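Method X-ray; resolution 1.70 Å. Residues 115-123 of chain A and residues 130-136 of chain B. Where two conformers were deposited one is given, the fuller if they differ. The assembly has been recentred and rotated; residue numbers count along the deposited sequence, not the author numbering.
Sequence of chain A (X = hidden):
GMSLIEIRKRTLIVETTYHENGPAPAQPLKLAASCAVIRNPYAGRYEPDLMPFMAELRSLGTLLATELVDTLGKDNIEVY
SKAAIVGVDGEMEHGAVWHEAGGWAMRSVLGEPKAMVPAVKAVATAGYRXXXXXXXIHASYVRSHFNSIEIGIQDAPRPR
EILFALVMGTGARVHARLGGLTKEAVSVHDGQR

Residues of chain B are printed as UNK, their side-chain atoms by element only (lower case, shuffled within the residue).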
ATOM      1  N   ALA A 115     -16.525 -29.705   7.499  1.00 19.91           N
ATOM      2  CA  ALA A 115     -15.623 -28.752   8.128  1.00 18.50           C
ATOM      3  C   ALA A 115     -16.195 -27.353   8.119  1.00 17.60           C
ATOM      4  O   ALA A 115     -16.795 -26.923   7.152  1.00 18.57           O
ATOM      5  CB  ALA A 115     -14.245 -28.753   7.410  1.00 20.13           C
HETATM    6  N   MSE A 116     -15.997 -26.646   9.220  1.00 20.52           N
HETATM    7  CA  MSE A 116     -16.405 -25.245   9.289  0.50 21.81           C
HETATM    8  C   MSE A 116     -15.618 -24.508   8.219  1.00 22.13           C
HETATM    9  O   MSE A 116     -14.462 -24.832   7.938  1.00 23.59           O
HETATM   10  CB  MSE A 116     -16.108 -24.643  10.667  0.50 23.58           C
HETATM   11  CG  MSE A 116     -16.725 -23.267  10.858  0.50 25.72           C
HETATM   12 SE   MSE A 116     -16.439 -22.523  12.660  0.38 24.50          SE
HETATM   13  CE  MSE A 116     -14.533 -22.181  12.483  0.50 24.88           C
ATOM     14  N   VAL A 117     -16.246 -23.510   7.604  1.00 18.58           N
ATOM     15  CA  VAL A 117     -15.596 -22.780   6.566  1.00 16.84           C
ATOM     16  C   VAL A 117     -14.749 -21.733   7.312  1.00 16.83           C
ATOM     17  O   VAL A 117     -15.302 -21.030   8.175  1.00 20.40           O
ATOM     18  CB  VAL A 117     -16.590 -22.051   5.620  1.00 16.98           C
ATOM     19  CG1 VAL A 117     -15.838 -21.205   4.593  1.00 18.36           C
ATOM     20  CG2 VAL A 117     -17.552 -23.071   4.960  1.00 17.11           C
ATOM     21  N   PRO A 118     -13.429 -21.620   6.997  1.00 19.76           N
ATOM     22  CA  PRO A 118     -12.600 -20.610   7.649  1.00 20.68           C
ATOM     23  C   PRO A 118     -12.926 -19.231   7.080  1.00 22.01           C
ATOM     24  O   PRO A 118     -13.557 -19.113   6.007  1.00 21.26           O
ATOM     25  CB  PRO A 118     -11.174 -21.042   7.289  1.00 22.82           C
ATOM     26  CG  PRO A 118     -11.345 -21.728   5.979  1.00 19.53           C
ATOM     27  CD  PRO A 118     -12.649 -22.409   6.028  1.00 19.73           C
ATOM     28  N   ALA A 119     -12.441 -18.188   7.745  1.00 21.18           N
ATOM     29  CA  ALA A 119     -12.874 -16.848   7.384  1.00 19.48           C
ATOM     30  C   ALA A 119     -11.939 -15.794   7.864  1.00 20.45           C
ATOM     31  O   ALA A 119     -11.165 -16.018   8.782  1.00 19.37           O
ATOM     32  CB  ALA A 119     -14.231 -16.573   8.023  1.00 19.09           C
ATOM     33  N   VAL A 120     -12.055 -14.648   7.214  1.00 20.41           N
ATOM     34  CA  VAL A 120     -11.399 -13.427   7.679  1.00 18.05           C
ATOM     35  C   VAL A 120     -12.236 -12.243   7.197  1.00 20.55           C
ATOM     36  O   VAL A 120     -12.919 -12.337   6.187  1.00 21.33           O
ATOM     37  CB  VAL A 120      -9.950 -13.358   7.214  1.00 22.65           C
ATOM     38  CG1 VAL A 120      -9.864 -13.180   5.722  1.00 18.93           C
ATOM     39  CG2 VAL A 120      -9.226 -12.278   7.967  1.00 19.69           C
ATOM     40  N   LYS A 121     -12.175 -11.136   7.938  1.00 17.41           N
ATOM     41  CA  LYS A 121     -12.920  -9.915   7.620  1.00 17.09           C
ATOM     42  C   LYS A 121     -12.230  -8.703   8.182  1.00 18.77           C
ATOM     43  O   LYS A 121     -11.400  -8.793   9.094  1.00 17.50           O
ATOM     44  CB  LYS A 121     -14.350  -9.994   8.154  1.00 21.07           C
ATOM     45  CG  LYS A 121     -14.481 -10.170   9.653  1.00 21.39           C
ATOM     46  CD  LYS A 121     -15.933 -10.215  10.142  1.00 22.45           C
ATOM     47  CE  LYS A 121     -16.016 -10.374  11.634  1.00 21.40           C
ATOM     48  NZ  LYS A 121     -15.446 -11.671  12.046  1.00 21.02           N
ATOM     49  N   ALA A 122     -12.613  -7.563   7.629  1.00 17.82           N
ATOM     50  CA  ALA A 122     -12.104  -6.261   8.058  1.00 20.52           C
ATOM     51  C   ALA A 122     -13.034  -5.172   7.648  1.00 19.38           C
ATOM     52  O   ALA A 122     -13.848  -5.359   6.744  1.00 18.69           O
ATOM     53  CB  ALA A 122     -10.798  -5.992   7.406  1.00 19.29           C
ATOM     54  N   VAL A 123     -12.869  -4.034   8.313  1.00 17.07           N
ATOM     55  CA  VAL A 123     -13.468  -2.757   7.883  1.00 18.20           C
ATOM     56  C   VAL A 123     -12.266  -2.012   7.300  1.00 18.26           C
ATOM     57  O   VAL A 123     -11.228  -1.907   7.971  1.00 19.51           O
ATOM     58  CB  VAL A 123     -14.046  -1.970   9.030  1.00 17.92           C
ATOM     59  CG1 VAL A 123     -14.595  -0.670   8.528  1.00 19.50           C
ATOM     60  CG2 VAL A 123     -15.171  -2.765   9.747  1.00 16.23           C
TER
ATOM     61  N   UNK B 130      -1.275  -7.921   7.234  1.00 18.25           N
ATOM     62  CA  UNK B 130      -2.226  -9.000   7.075  1.00 21.02           C
ATOM     63  C   UNK B 130      -3.244  -9.078   8.197  1.00 20.71           C
ATOM     64  O   UNK B 130      -2.897  -8.974   9.382  1.00 19.64           O
ATOM     65  c   UNK B 130      -0.219 -13.196   7.981  1.00 21.20           C
ATOM     66 se   UNK B 130      -0.846 -12.964   6.181  0.75 16.27          SE
ATOM     67  c   UNK B 130      -1.426 -10.308   7.001  1.00 23.93           C
ATOM     68  c   UNK B 130      -2.144 -11.530   6.543  1.00 25.25           C
ATOM     69  N   UNK B 131      -4.516  -9.267   7.812  1.00 18.41           N
ATOM     70  CA  UNK B 131      -5.618  -9.430   8.768  0.50 18.99           C
ATOM     71  C   UNK B 131      -5.539 -10.844   9.266  1.00 17.45           C
ATOM     72  O   UNK B 131      -5.459 -11.794   8.467  1.00 20.48           O
ATOM     73  c   UNK B 131      -7.020  -9.257   8.152  0.50 16.86           C
ATOM     74  c   UNK B 131      -7.314  -7.887   7.566  0.50 16.05           C
ATOM     75 se   UNK B 131      -7.115  -6.496   8.854  0.38 15.61          SE
ATOM     76  c   UNK B 131      -8.574  -6.928  10.072  0.50 25.77           C
ATOM     77  N   UNK B 132      -5.592 -10.996  10.580  1.00 18.64           N
ATOM     78  CA  UNK B 132      -5.499 -12.288  11.183  1.00 16.57           C
ATOM     79  C   UNK B 132      -6.801 -12.618  11.906  1.00 17.07           C
ATOM     80  O   UNK B 132      -7.192 -11.899  12.830  1.00 16.98           O
ATOM     81  c   UNK B 132      -4.251 -12.372  12.137  1.00 19.13           C
ATOM     82  c   UNK B 132      -2.982 -12.081  11.327  1.00 21.22           C
ATOM     83  c   UNK B 132      -4.167 -13.740  12.833  1.00 19.43           C
ATOM     84  N   UNK B 133      -7.480 -13.701  11.476  1.00 17.86           N
ATOM     85  CA  UNK B 133      -8.759 -14.073  12.089  1.00 17.85           C
ATOM     86  C   UNK B 133      -8.643 -14.856  13.355  1.00 19.30           C
ATOM     87  O   UNK B 133      -7.825 -15.744  13.445  1.00 18.92           O
ATOM     88  c   UNK B 133      -8.205 -15.675  10.432  1.00 16.59           C
ATOM     89  c   UNK B 133      -9.372 -15.002  11.039  1.00 18.67           C
ATOM     90  c   UNK B 133      -7.099 -14.638  10.390  1.00 18.69           C
ATOM     91  N   UNK B 134      -9.503 -14.543  14.315  1.00 17.05           N
ATOM     92  CA  UNK B 134      -9.540 -15.234  15.594  1.00 18.38           C
ATOM     93  C   UNK B 134     -10.906 -15.852  15.825  1.00 18.16           C
ATOM     94  O   UNK B 134     -11.930 -15.420  15.264  1.00 18.62           O
ATOM     95  c   UNK B 134     -10.315 -13.187  16.952  1.00 20.10           C
ATOM     96  c   UNK B 134      -7.886 -13.553  16.582  1.00 15.84           C
ATOM     97  c   UNK B 134      -9.223 -14.284  16.779  1.00 18.83           C
ATOM     98  N   UNK B 135     -10.921 -16.905  16.628  1.00 17.67           N
ATOM     99  CA  UNK B 135     -12.179 -17.501  17.086  1.00 19.07           C
ATOM    100  C   UNK B 135     -12.071 -18.002  18.514  1.00 18.90           C
ATOM    101  O   UNK B 135     -10.972 -17.946  19.109  1.00 17.44           O
ATOM    102  c   UNK B 135     -11.572 -20.665  16.750  1.00 20.43           C
ATOM    103  n   UNK B 135     -11.010 -21.680  16.017  1.00 22.44           N
ATOM    104  c   UNK B 135     -11.171 -21.416  14.732  1.00 25.98           C
ATOM    105  n   UNK B 135     -11.805 -20.261  14.608  1.00 20.55           N
ATOM    106  c   UNK B 135     -12.057 -19.758  15.872  1.00 21.33           C
ATOM    107  c   UNK B 135     -12.800 -18.484  16.082  1.00 21.29           C
ATOM    108  N   UNK B 136     -13.197 -18.464  19.069  1.00 18.35           N
ATOM    109  CA  UNK B 136     -13.298 -18.843  20.480  1.00 17.49           C
ATOM    110  C   UNK B 136     -12.476 -20.084  20.754  1.00 19.02           C
ATOM    111  O   UNK B 136     -12.584 -21.076  20.035  1.00 18.74           O
ATOM    112  c   UNK B 136     -15.675 -19.889  24.934  1.00 18.94           C
ATOM    113  c   UNK B 136     -14.617 -18.533  23.279  1.00 19.64           C
ATOM    114  c   UNK B 136     -15.052 -19.370  22.288  1.00 15.99           C
ATOM    115  c   UNK B 136     -15.837 -20.460  22.644  1.00 17.89           C
ATOM    116  c   UNK B 136     -16.126 -20.731  23.948  1.00 19.60           C
ATOM    117  o   UNK B 136     -16.003 -20.161  26.252  1.00 18.85           O
ATOM    118  c   UNK B 136     -14.936 -18.776  24.601  1.00 19.90           C
ATOM    119  c   UNK B 136     -14.772 -19.076  20.832  1.00 17.36           C
TER

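Position 130 of chain B carries four side-chain atoms in an unbranched run, three carbons and a selenium. The chain is extended through chi2, its last torsion p, and it lies beyond reach of the chain A stretch. Selenium in an unbranched chain identifies selenomethionine, Met B130.

Position 131 has the same composition, three carbons and one selenium without branching, but here the CA-to-CB bond points toward chain A. Its CB lies 3.7 Å from CG2 of Val A120, and its terminal carbon packs against Ala A122. This is selenomethionine again, Met B131. All three chi angles are m, a folded course that leaves CE 3.6 Å from CB of Ala A122 and 3.5 Å from the backbone O of Lys A121.

Position 132 has three carbons, one bearing the other two. The branch at CB, with no further atoms, makes it Val B132. Its CA-to-CB bond points away from this stretch of chain A, and it makes no contact with it.

Position 133 has three carbons that close a ring onto the backbone nitrogen, which can only be proline, Pro B133. Its CD sits 4.0 Å from CG2 of Val A120, while its CB comes within 3.1 Å of the O of Ala A119, the tightest approach between the stretches.

Position 134 repeats the pattern of three carbons branched at CB, and again the CA-to-CB bond points away. It is Val B134, in the m rotamer, and it touches nothing on this stretch of chain A.

Position 135 shows one carbon followed by a five-membered ring of three carbons and two nitrogens, an imidazole: His B135. Its ND1 is 4.0 Å from CE of Met A116, which approaches the ring obliquely. NE2 is hydrogen-bonded elsewhere in the structure.

Position 136 has one carbon, then a six-carbon ring bearing an oxygen, a phenol: Tyr B136. It lies out of reach of this stretch of chain A.

The rule here is alternation. In an extended strand successive side chains switch sides, so Met B131, Pro B133 and His B135 point toward chain A while the two valines between them point away. The strands run at 120° to each other, and no hydrogen bonds join the two stretches; packing carries the contact instead. Val A120 is the most covered residue on the chain A side, its CG2 touching both Met B131 and Pro B133. Ala A122 offers a small methyl surface to the folded selenomethionine, and Met A116 extends the contact to the histidine, for 280 Å² buried in all.

Chain B (130-136) MMVPVHY
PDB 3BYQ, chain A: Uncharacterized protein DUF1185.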